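PDB 3GUE: UTP-glucose-1-phosphate uridylyltransferase 2 from Trypanosoma brucei, which probably catalyses the reversible transfer of a uridylyl group from UTP to alpha-D-glucose 1-phosphate, giving UDP-glucose and diphosphate. Local coordinates for residues G10-C15 / I34-V39; Q20-E25 / C184-P189; H30-Q35 / N163-I168. All blocks are in the same frame, centred on the assembly; numbering follows the deposited sequence.

Interaction 1 of 3, residues G10-C15 / I34-V39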
loop_
_atom_site.group_PDB
_atom_site.type_symbol
_atom_site.label_atom_id
_atom_site.label_comp_id
_atom_site.label_asym_id
_atom_site.label_seq_id
_atom_site.Cartn_x
_atom_site.Cartn_y
_atom_site.Cartn_z
ATOM N N GLY A 10 4.478 -32.292 9.196
ATOM C CA GLY A 10 3.410 -32.189 10.198
ATOM C C GLY A 10 2.924 -30.746 10.325
ATOM O O GLY A 10 1.718 -30.516 10.519
ATOM N N ALA A 11 3.863 -29.792 10.207
ATOM C CA ALA A 11 3.570 -28.336 10.246
ATOM C C ALA A 11 2.664 -27.877 9.095
ATOM O O ALA A 11 1.801 -27.014 9.283
ATOM C CB ALA A 11 4.861 -27.521 10.234
ATOM N N ALA A 12 2.880 -28.449 7.919
ATOM C CA ALA A 12 2.098 -28.123 6.709
ATOM C C ALA A 12 0.704 -28.708 6.788
ATOM O O ALA A 12 -0.295 -28.046 6.473
ATOM C CB ALA A 12 2.836 -28.614 5.459
ATOM N N LEU A 13 0.617 -29.950 7.256
ATOM C CA LEU A 13 -0.671 -30.603 7.479
ATOM C C LEU A 13 -1.526 -29.856 8.526
ATOM O O LEU A 13 -2.747 -29.654 8.346
ATOM C CB LEU A 13 -0.446 -32.092 7.855
ATOM C CG LEU A 13 -1.679 -32.985 7.826
ATOM C CD1 LEU A 13 -2.223 -32.903 6.424
ATOM C CD2 LEU A 13 -1.301 -34.433 8.257
ATOM N N ALA A 14 -0.874 -29.429 9.611
ATOM C CA ALA A 14 -1.513 -28.559 10.596
ATOM C C ALA A 14 -2.046 -27.239 9.984
ATOM O O ALA A 14 -3.180 -26.838 10.307
ATOM C CB ALA A 14 -0.550 -28.277 11.793
ATOM N N CYS A 15 -1.252 -26.586 9.119
ATOM C CA CYS A 15 -1.689 -25.362 8.417
ATOM C C CYS A 15 -2.850 -25.711 7.496
ATOM O O CYS A 15 -3.818 -24.963 7.406
ATOM C CB CYS A 15 -0.574 -24.678 7.593
ATOM S SG CYS A 15 0.869 -24.105 8.546
ATOM N N ILE A 34 3.101 -24.464 -0.760
ATOM C CA ILE A 34 4.287 -24.296 -1.615
ATOM C C ILE A 34 5.301 -23.400 -0.912
ATOM O O ILE A 34 6.455 -23.806 -0.723
ATOM C CB ILE A 34 3.913 -23.703 -3.014
ATOM C CG1 ILE A 34 3.315 -24.805 -3.886
ATOM C CG2 ILE A 34 5.123 -23.078 -3.708
ATOM C CD1 ILE A 34 2.426 -24.305 -5.010
ATOM N N GLN A 35 4.860 -22.195 -0.528
ATOM C CA GLN A 35 5.698 -21.224 0.178
ATOM C C GLN A 35 6.216 -21.733 1.534
ATOM O O GLN A 35 7.364 -21.458 1.899
ATOM C CB GLN A 35 4.932 -19.916 0.408
ATOM C CG GLN A 35 4.335 -19.264 -0.837
ATOM C CD GLN A 35 3.467 -18.088 -0.494
ATOM O OE1 GLN A 35 2.780 -18.094 0.532
ATOM N NE2 GLN A 35 3.503 -17.057 -1.334
ATOM N N HIS A 36 5.335 -22.419 2.273
ATOM C CA HIS A 36 5.626 -23.122 3.537
ATOM C C HIS A 36 6.762 -24.141 3.443
ATOM O O HIS A 36 7.675 -24.156 4.311
ATOM C CB HIS A 36 4.370 -23.862 4.036
ATOM C CG HIS A 36 4.415 -24.232 5.486
ATOM N ND1 HIS A 36 5.213 -25.238 5.976
ATOM C CD2 HIS A 36 3.763 -23.714 6.555
ATOM C CE1 HIS A 36 5.035 -25.339 7.284
ATOM N NE2 HIS A 36 4.157 -24.425 7.658
ATOM N N ALA A 37 6.657 -25.037 2.451
ATOM C CA ALA A 37 7.793 -25.870 2.035
ATOM C C ALA A 37 9.085 -25.061 1.934
ATOM O O ALA A 37 10.064 -25.446 2.556
ATOM C CB ALA A 37 7.513 -26.579 0.728
ATOM N N LEU A 38 9.066 -23.918 1.224
ATOM C CA LEU A 38 10.284 -23.125 0.981
ATOM C C LEU A 38 10.880 -22.579 2.257
ATOM O O LEU A 38 12.070 -22.750 2.509
ATOM C CB LEU A 38 10.058 -21.965 -0.008
ATOM C CG LEU A 38 9.735 -22.288 -1.473
ATOM C CD1 LEU A 38 9.736 -21.017 -2.276
ATOM C CD2 LEU A 38 10.677 -23.347 -2.071
ATOM N N VAL A 39 10.029 -21.922 3.047
ATOM C CA VAL A 39 10.410 -21.264 4.285
ATOM C C VAL A 39 10.873 -22.264 5.348
ATOM O O VAL A 39 11.832 -21.987 6.095
ATOM C CB VAL A 39 9.248 -20.331 4.771
ATOM C CG1 VAL A 39 9.450 -19.833 6.214
ATOM C CG2 VAL A 39 9.106 -19.170 3.823
#

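Interaction 2 of 3, residues Q20-E25 / C184-P189. With UPG (uridine-5'-diphosphate-glucose), chain C.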
loop_
_atom_site.group_PDB
_atom_site.type_symbol
_atom_site.label_atom_id
_atom_site.label_comp_id
_atom_site.label_asym_id
_atom_site.label_seq_id
_atom_site.Cartn_x
_atom_site.Cartn_y
_atom_site.Cartn_z
ATOM N N GLN A 20 -8.505 -25.212 5.931
ATOM C CA GLN A 20 -9.734 -25.873 5.516
ATOM C C GLN A 20 -10.859 -25.716 6.568
ATOM O O GLN A 20 -12.032 -25.577 6.211
ATOM C CB GLN A 20 -9.465 -27.347 5.221
ATOM C CG GLN A 20 -8.646 -27.617 3.976
ATOM C CD GLN A 20 -8.519 -29.110 3.687
ATOM O OE1 GLN A 20 -8.830 -29.946 4.532
ATOM N NE2 GLN A 20 -8.051 -29.448 2.500
ATOM N N ALA A 21 -10.507 -25.717 7.859
ATOM C CA ALA A 21 -11.514 -25.539 8.934
ATOM C C ALA A 21 -12.144 -24.145 8.927
ATOM O O ALA A 21 -13.251 -23.957 9.422
ATOM C CB ALA A 21 -10.907 -25.821 10.300
ATOM N N SER A 22 -11.431 -23.166 8.373
ATOM C CA SER A 22 -11.921 -21.793 8.348
ATOM C C SER A 22 -12.475 -21.363 6.996
ATOM O O SER A 22 -12.840 -20.203 6.833
ATOM C CB SER A 22 -10.841 -20.806 8.812
ATOM O OG SER A 22 -10.980 -20.515 10.202
ATOM N N GLY A 23 -12.540 -22.275 6.029
ATOM C CA GLY A 23 -13.165 -21.962 4.738
ATOM C C GLY A 23 -12.265 -21.311 3.688
ATOM O O GLY A 23 -12.755 -20.761 2.693
ATOM N N VAL A 24 -10.955 -21.394 3.906
ATOM C CA VAL A 24 -9.952 -20.847 2.983
ATOM C C VAL A 24 -9.961 -21.520 1.596
ATOM O O VAL A 24 -10.076 -22.754 1.460
ATOM C CB VAL A 24 -8.527 -20.885 3.620
ATOM C CG1 VAL A 24 -7.503 -20.197 2.723
ATOM C CG2 VAL A 24 -8.552 -20.213 5.019
ATOM N N GLU A 25 -9.828 -20.683 0.578
ATOM C CA GLU A 25 -9.912 -21.104 -0.817
ATOM C C GLU A 25 -8.827 -22.161 -1.100
ATOM O O GLU A 25 -7.678 -22.006 -0.692
ATOM C CB GLU A 25 -9.811 -19.872 -1.734
ATOM C CG GLU A 25 -10.199 -20.138 -3.181
ATOM C CD GLU A 25 -9.073 -20.792 -3.941
ATOM O OE1 GLU A 25 -7.915 -20.423 -3.681
ATOM O OE2 GLU A 25 -9.340 -21.686 -4.772
ATOM N N CYS A 184 -5.608 -12.878 16.154
ATOM C CA CYS A 184 -4.177 -12.669 15.927
ATOM C C CYS A 184 -3.456 -13.854 15.282
ATOM O O CYS A 184 -2.284 -13.699 14.917
ATOM C CB CYS A 184 -3.449 -12.318 17.231
ATOM S SG CYS A 184 -3.931 -10.721 17.940
ATOM N N GLU A 185 -4.136 -15.010 15.154
ATOM C CA GLU A 185 -3.563 -16.248 14.575
ATOM C C GLU A 185 -3.491 -16.238 13.024
ATOM O O GLU A 185 -2.933 -17.159 12.404
ATOM C CB GLU A 185 -4.352 -17.479 15.044
ATOM C CG GLU A 185 -4.328 -17.744 16.577
ATOM C CD GLU A 185 -5.279 -18.856 17.040
ATOM O OE1 GLU A 185 -5.975 -19.494 16.206
ATOM O OE2 GLU A 185 -5.335 -19.084 18.263
ATOM N N TRP A 186 -4.068 -15.199 12.421
ATOM C CA TRP A 186 -4.295 -15.124 10.982
ATOM C C TRP A 186 -3.797 -13.805 10.409
ATOM O O TRP A 186 -3.873 -12.795 11.102
ATOM C CB TRP A 186 -5.800 -15.180 10.705
ATOM C CG TRP A 186 -6.382 -16.463 11.050
ATOM C CD1 TRP A 186 -6.939 -16.820 12.251
ATOM C CD2 TRP A 186 -6.479 -17.602 10.198
ATOM N NE1 TRP A 186 -7.384 -18.117 12.187
ATOM C CE2 TRP A 186 -7.117 -18.622 10.942
ATOM C CE3 TRP A 186 -6.093 -17.859 8.870
ATOM C CZ2 TRP A 186 -7.368 -19.887 10.414
ATOM C CZ3 TRP A 186 -6.335 -19.113 8.340
ATOM C CH2 TRP A 186 -6.997 -20.116 9.111
ATOM N N VAL A 187 -3.342 -13.822 9.152
ATOM C CA VAL A 187 -3.115 -12.576 8.351
ATOM C C VAL A 187 -3.537 -12.730 6.897
ATOM O O VAL A 187 -3.342 -13.798 6.339
ATOM C CB VAL A 187 -1.642 -12.130 8.296
ATOM C CG1 VAL A 187 -1.285 -11.337 9.515
ATOM C CG2 VAL A 187 -0.702 -13.316 8.091
ATOM N N PRO A 188 -4.055 -11.638 6.271
ATOM C CA PRO A 188 -4.261 -11.627 4.812
ATOM C C PRO A 188 -2.881 -11.817 4.168
ATOM O O PRO A 188 -1.906 -11.254 4.680
ATOM C CB PRO A 188 -4.805 -10.209 4.530
ATOM C CG PRO A 188 -4.396 -9.384 5.721
ATOM C CD PRO A 188 -4.455 -10.354 6.880
ATOM N N PRO A 189 -2.789 -12.603 3.076
ATOM C CA PRO A 189 -1.455 -12.969 2.559
ATOM C C PRO A 189 -0.740 -11.937 1.642
ATOM O O PRO A 189 0.091 -12.329 0.813
ATOM C CB PRO A 189 -1.743 -14.255 1.797
ATOM C CG PRO A 189 -3.170 -14.153 1.358
ATOM C CD PRO A 189 -3.886 -13.211 2.281
HETATM N N1 UPG C . -3.406 -4.719 1.569
HETATM C C2 UPG C . -4.383 -5.660 1.187
HETATM N N3 UPG C . -4.145 -6.985 1.503
HETATM C C4 UPG C . -3.015 -7.413 2.159
HETATM C C5 UPG C . -2.029 -6.488 2.525
HETATM C C6 UPG C . -2.210 -5.140 2.233
HETATM O O2 UPG C . -5.448 -5.379 0.616
HETATM O O4 UPG C . -2.917 -8.623 2.404
HETATM C C1C UPG C . -3.610 -3.270 1.247
HETATM C C2C UPG C . -3.397 -2.200 2.322
HETATM O O2C UPG C . -4.557 -2.078 3.158
HETATM C C3C UPG C . -3.232 -0.968 1.437
HETATM C C4C UPG C . -2.428 -1.512 0.267
HETATM O O4C UPG C . -2.635 -2.950 0.240
HETATM O O3C UPG C . -4.513 -0.572 0.949
HETATM C C5C UPG C . -0.895 -1.260 0.452
HETATM O O5C UPG C . -0.324 -1.987 1.507
HETATM P PA UPG C . 0.777 -1.317 2.478
HETATM O O1A UPG C . 0.200 0.004 2.856
HETATM O O2A UPG C . 1.214 -2.243 3.529
HETATM O O3A UPG C . 2.012 -1.027 1.429
HETATM P PB UPG C . 3.244 -2.021 1.054
HETATM O O1B UPG C . 2.679 -3.320 0.653
HETATM O O2B UPG C . 4.317 -1.967 2.097
HETATM O O3B UPG C . 3.847 -1.196 -0.185
HETATM C "C1'" UPG C . 3.032 -1.052 -1.406
HETATM C "C2'" UPG C . 3.787 -1.667 -2.575
HETATM C "C3'" UPG C . 5.135 -0.964 -2.674
HETATM C "C4'" UPG C . 4.897 0.534 -2.929
HETATM C "C5'" UPG C . 4.023 1.138 -1.801
HETATM C "C6'" UPG C . 3.524 2.505 -2.192
HETATM O "O2'" UPG C . 3.998 -3.078 -2.377
HETATM O "O3'" UPG C . 5.907 -1.581 -3.689
HETATM O "O4'" UPG C . 6.131 1.230 -3.009
HETATM O "O5'" UPG C . 2.817 0.366 -1.553
HETATM O "O6'" UPG C . 3.058 3.187 -1.026
#

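Interaction 3 of 3, residues H30-Q35 / N163-I168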
loop_
_atom_site.group_PDB
_atom_site.type_symbol
_atom_site.label_atom_id
_atom_site.label_comp_id
_atom_site.label_asym_id
_atom_site.label_seq_id
_atom_site.Cartn_x
_atom_site.Cartn_y
_atom_site.Cartn_z
ATOM N N HIS A 30 -3.029 -24.350 -1.351
ATOM C CA HIS A 30 -1.975 -24.921 -2.204
ATOM C C HIS A 30 -0.756 -23.989 -2.415
ATOM O O HIS A 30 0.382 -24.414 -2.238
ATOM C CB HIS A 30 -2.604 -25.406 -3.524
ATOM C CG HIS A 30 -1.619 -25.814 -4.575
ATOM N ND1 HIS A 30 -1.796 -25.520 -5.909
ATOM C CD2 HIS A 30 -0.454 -26.498 -4.495
ATOM C CE1 HIS A 30 -0.778 -25.995 -6.604
ATOM N NE2 HIS A 30 0.048 -26.598 -5.770
ATOM N N ILE A 31 -1.001 -22.740 -2.816
ATOM C CA ILE A 31 0.052 -21.731 -2.970
ATOM C C ILE A 31 0.782 -21.488 -1.622
ATOM O O ILE A 31 2.014 -21.436 -1.581
ATOM C CB ILE A 31 -0.524 -20.399 -3.546
ATOM C CG1 ILE A 31 -1.245 -20.653 -4.890
ATOM C CG2 ILE A 31 0.563 -19.309 -3.677
ATOM C CD1 ILE A 31 -1.802 -19.366 -5.580
ATOM N N PHE A 32 0.030 -21.352 -0.535
ATOM C CA PHE A 32 0.623 -21.198 0.799
ATOM C C PHE A 32 1.553 -22.361 1.190
ATOM O O PHE A 32 2.621 -22.135 1.755
ATOM C CB PHE A 32 -0.465 -20.973 1.876
ATOM C CG PHE A 32 0.086 -20.876 3.301
ATOM C CD1 PHE A 32 0.541 -19.664 3.806
ATOM C CD2 PHE A 32 0.166 -22.016 4.115
ATOM C CE1 PHE A 32 1.069 -19.587 5.098
ATOM C CE2 PHE A 32 0.695 -21.947 5.391
ATOM C CZ PHE A 32 1.137 -20.744 5.892
ATOM N N LEU A 33 1.144 -23.596 0.904
ATOM C CA LEU A 33 1.913 -24.761 1.343
ATOM C C LEU A 33 3.165 -24.944 0.488
ATOM O O LEU A 33 4.163 -25.468 0.969
ATOM C CB LEU A 33 1.062 -26.047 1.410
ATOM C CG LEU A 33 -0.024 -26.060 2.486
ATOM C CD1 LEU A 33 -0.895 -27.289 2.397
ATOM C CD2 LEU A 33 0.623 -25.971 3.845
ATOM N N ILE A 34 3.101 -24.464 -0.760
ATOM C CA ILE A 34 4.287 -24.296 -1.615
ATOM C C ILE A 34 5.301 -23.400 -0.912
ATOM O O ILE A 34 6.455 -23.806 -0.723
ATOM C CB ILE A 34 3.913 -23.703 -3.014
ATOM C CG1 ILE A 34 3.315 -24.805 -3.886
ATOM C CG2 ILE A 34 5.123 -23.078 -3.708
ATOM C CD1 ILE A 34 2.426 -24.305 -5.010
ATOM N N GLN A 35 4.860 -22.195 -0.528
ATOM C CA GLN A 35 5.698 -21.224 0.178
ATOM C C GLN A 35 6.216 -21.733 1.534
ATOM O O GLN A 35 7.364 -21.458 1.899
ATOM C CB GLN A 35 4.932 -19.916 0.408
ATOM C CG GLN A 35 4.335 -19.264 -0.837
ATOM C CD GLN A 35 3.467 -18.088 -0.494
ATOM O OE1 GLN A 35 2.780 -18.094 0.532
ATOM N NE2 GLN A 35 3.503 -17.057 -1.334
ATOM N N ASN A 163 -8.200 -13.859 0.730
ATOM C CA ASN A 163 -7.950 -14.991 1.580
ATOM C C ASN A 163 -7.301 -14.566 2.893
ATOM O O ASN A 163 -6.998 -13.386 3.107
ATOM C CB ASN A 163 -7.028 -15.956 0.839
ATOM C CG ASN A 163 -7.587 -16.371 -0.516
ATOM O OD1 ASN A 163 -6.908 -16.264 -1.545
ATOM N ND2 ASN A 163 -8.823 -16.849 -0.521
ATOM N N ARG A 164 -7.182 -15.537 3.786
ATOM C CA ARG A 164 -6.367 -15.438 5.002
ATOM C C ARG A 164 -5.535 -16.690 5.200
ATOM O O ARG A 164 -5.916 -17.795 4.765
ATOM C CB ARG A 164 -7.188 -15.136 6.250
ATOM C CG ARG A 164 -8.383 -16.033 6.502
ATOM C CD ARG A 164 -8.971 -15.671 7.865
ATOM N NE ARG A 164 -9.824 -16.727 8.415
ATOM C CZ ARG A 164 -10.352 -16.679 9.639
ATOM N NH1 ARG A 164 -10.126 -15.627 10.423
ATOM N NH2 ARG A 164 -11.120 -17.672 10.077
ATOM N N VAL A 165 -4.401 -16.492 5.866
ATOM C CA VAL A 165 -3.412 -17.531 6.048
ATOM C C VAL A 165 -2.966 -17.519 7.523
ATOM O O VAL A 165 -2.956 -16.473 8.165
ATOM C CB VAL A 165 -2.195 -17.408 5.020
ATOM C CG1 VAL A 165 -2.684 -17.272 3.577
ATOM C CG2 VAL A 165 -1.265 -16.273 5.331
ATOM N N PRO A 166 -2.622 -18.685 8.086
ATOM C CA PRO A 166 -2.172 -18.548 9.475
ATOM C C PRO A 166 -0.753 -17.988 9.578
ATOM O O PRO A 166 0.068 -18.195 8.672
ATOM C CB PRO A 166 -2.225 -20.001 9.989
ATOM C CG PRO A 166 -1.945 -20.827 8.806
ATOM C CD PRO A 166 -2.606 -20.097 7.637
ATOM N N LYS A 167 -0.503 -17.216 10.631
ATOM C CA LYS A 167 0.848 -16.860 11.057
ATOM C C LYS A 167 1.442 -18.176 11.532
ATOM O O LYS A 167 0.721 -19.006 12.094
ATOM C CB LYS A 167 0.808 -15.894 12.226
ATOM C CG LYS A 167 0.200 -14.542 11.885
ATOM C CD LYS A 167 0.131 -13.695 13.136
ATOM C CE LYS A 167 -0.665 -12.425 12.875
ATOM N NZ LYS A 167 -0.644 -11.511 14.059
ATOM N N ILE A 168 2.722 -18.406 11.264
ATOM C CA ILE A 168 3.314 -19.707 11.598
ATOM C C ILE A 168 4.506 -19.462 12.543
ATOM O O ILE A 168 5.169 -18.455 12.408
ATOM C CB ILE A 168 3.671 -20.531 10.325
ATOM C CG1 ILE A 168 4.673 -19.794 9.417
ATOM C CG2 ILE A 168 2.363 -20.876 9.505
ATOM C CD1 ILE A 168 5.496 -20.750 8.532
#

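Interaction 1 of 3, residues G10-C15 / I34-V39
A12 and H36 mark the closest backbone approach of the helical segments 10-15 and 34-39, which run roughly antiparallel: the axes of these short segments approach to 10.3 Å, with 150° between their N-to-C directions. The CA atoms of A12 and H36 are 6.9 Å apart. That separation is bridged by one side chain. The imidazole of H36 has its CG anti to the backbone N (chi1 -161°), which carries the ring across to the first helix, where the small residues A11 and A12 let it come close to the backbone. A12 lies over one face: its CA is 4.3 Å from the centroid of the H36 ring and 18° off the normal, a CH-pi contact displaced toward the rim. A11 meets the same ring at the edge, near its plane, its CB 3.7 Å from CE1 of H36. C15 approaches obliquely, with SG 3.4 Å from NE2 of H36.

The two segments belong to helices 10-21 and 26-40, consecutive in the chain and folded back on each other as an antiparallel helical hairpin; the centre of the contact lies about 27 Å from the centre of the chain. Within it the ring is held by its nitrogens as well as by packing. NE2 is hydrogen-bonded to the carbonyl O of F173, and ND1 to NH2 of R40, one turn further along the same helix, so both polar atoms of this buried ring have partners and its rotation is fixed. Strand 165-169 closes in from another direction, I168 touching both C15 and H36, while F174 packs on A11.

Interaction 2 of 3, residues Q20-E25 / C184-P189
W186 turns its CG anti to the carbonyl carbon (chi1 -67°), and chi2 of 91° sets the indole plane roughly perpendicular to the plane of CA, CB and CG, so that the six-membered end of the indole reaches segment 20-25. There it meets V24, which has CG1 anti to the backbone N (chi1 -175°) and thereby offers CG2 to the indole; V24 and W186 point at each other from the two segments, and CG2 of V24 stops 4.1 Å from CZ3 of W186. S22 touches the neighbouring CZ2-CH2 part of the ring: its OG is 3.7 Å from CZ2 of W186, and its CB is 3.9 Å from CH2 of the same indole. Both S22 and V24 approach obliquely.

Between them the chain turns at G23, whose positive phi ends helix 10-21 in a Schellman motif. The turn at G23 puts S22 and V24, on its two sides in sequence, against the same indole, before E25 caps the start of helix 26-40 by bonding to the backbone N atoms of K27 and C28. W186 lies on the edge strand 186-187 of the small antiparallel sheet. Further along its segment, CB of P188 is 3.3 Å from O4 of the uracil of bound UDP-glucose, so the chain that receives the helix end also lines the nucleotide pocket.

No hydrogen bond joins the two segments directly. R164 links them instead: it makes a cation-pi interaction with W186, and its NH2 gives a weak hydrogen bond to OG of S22. The serine hydroxyl thus has a polar partner beside the indole it packs on, and the contact combines dispersion with a cation that would probably polarise the ring.

Interaction 3 of 3, residues H30-Q35 / N163-I168
F32 brings its ring against three residues of segment 163-168; with chi1 at 177° the ring extends away from the helix backbone toward the strand. V165 meets it obliquely, the branched CB 3.7 Å from CD1 of F32, with both methyls close to the same side of the ring. P166 sits over one face, displaced toward the rim, its CD 4.2 Å from CZ of F32. At the edge, in the ring plane, comes I168, whose CG2 lies 3.8 Å from CZ of F32; the I168 and F32 side chains run past one another, heading opposite ways. The carbonyl O of P166 is 3.9 Å from CZ of F32 as well, a packing distance.

The next shell fixes both partners. F32 stands on helix 26-40, nearest in backbone to V165, with 7.6 Å between their CA atoms. The segment facing it carries most of strand 165-169, an inner strand of the four-stranded antiparallel sheet: V165 pairs through its backbone with V187 on one side, and I168 with Y346 on the other. C15 and M19 of helix 10-21 touch F32 too, as does L348 of strand 344-349, so the ring is wedged between two helices and a sheet. F32 and V165 also border a pocket holding a dithiol, (2R,3S)-1,4-dimercaptobutane-2,3-diol, which probably came from the crystallisation liquor; the side chain of V165 is about 8 Å from the bound UDP-glucose.

All four touching residues are buried and no hydrogen bond crosses between the segments, so helix and sheet are joined here by apolar packing, with shape and dispersion rather than polar pairing setting the fit.

Helix 26-40 serves interactions 1 and 3, which share I34 and Q35, while helix 10-21 serves interactions 1 and 2. Interactions 2 and 3 meet on neighbouring strands of one antiparallel sheet, where the backbones of E185 and K167 pair. Interactions 1 and 3 are buried, their centres about 8 Å apart, and touch each other through C15. Interaction 2 is only partly buried. Each is built round one ring, but the chemistry differs: a hydrogen-bonded imidazole between the helices, an indole with a cationic neighbour at the sheet edge, and a phenyl ring packed mainly on apolar groups between helix and sheet.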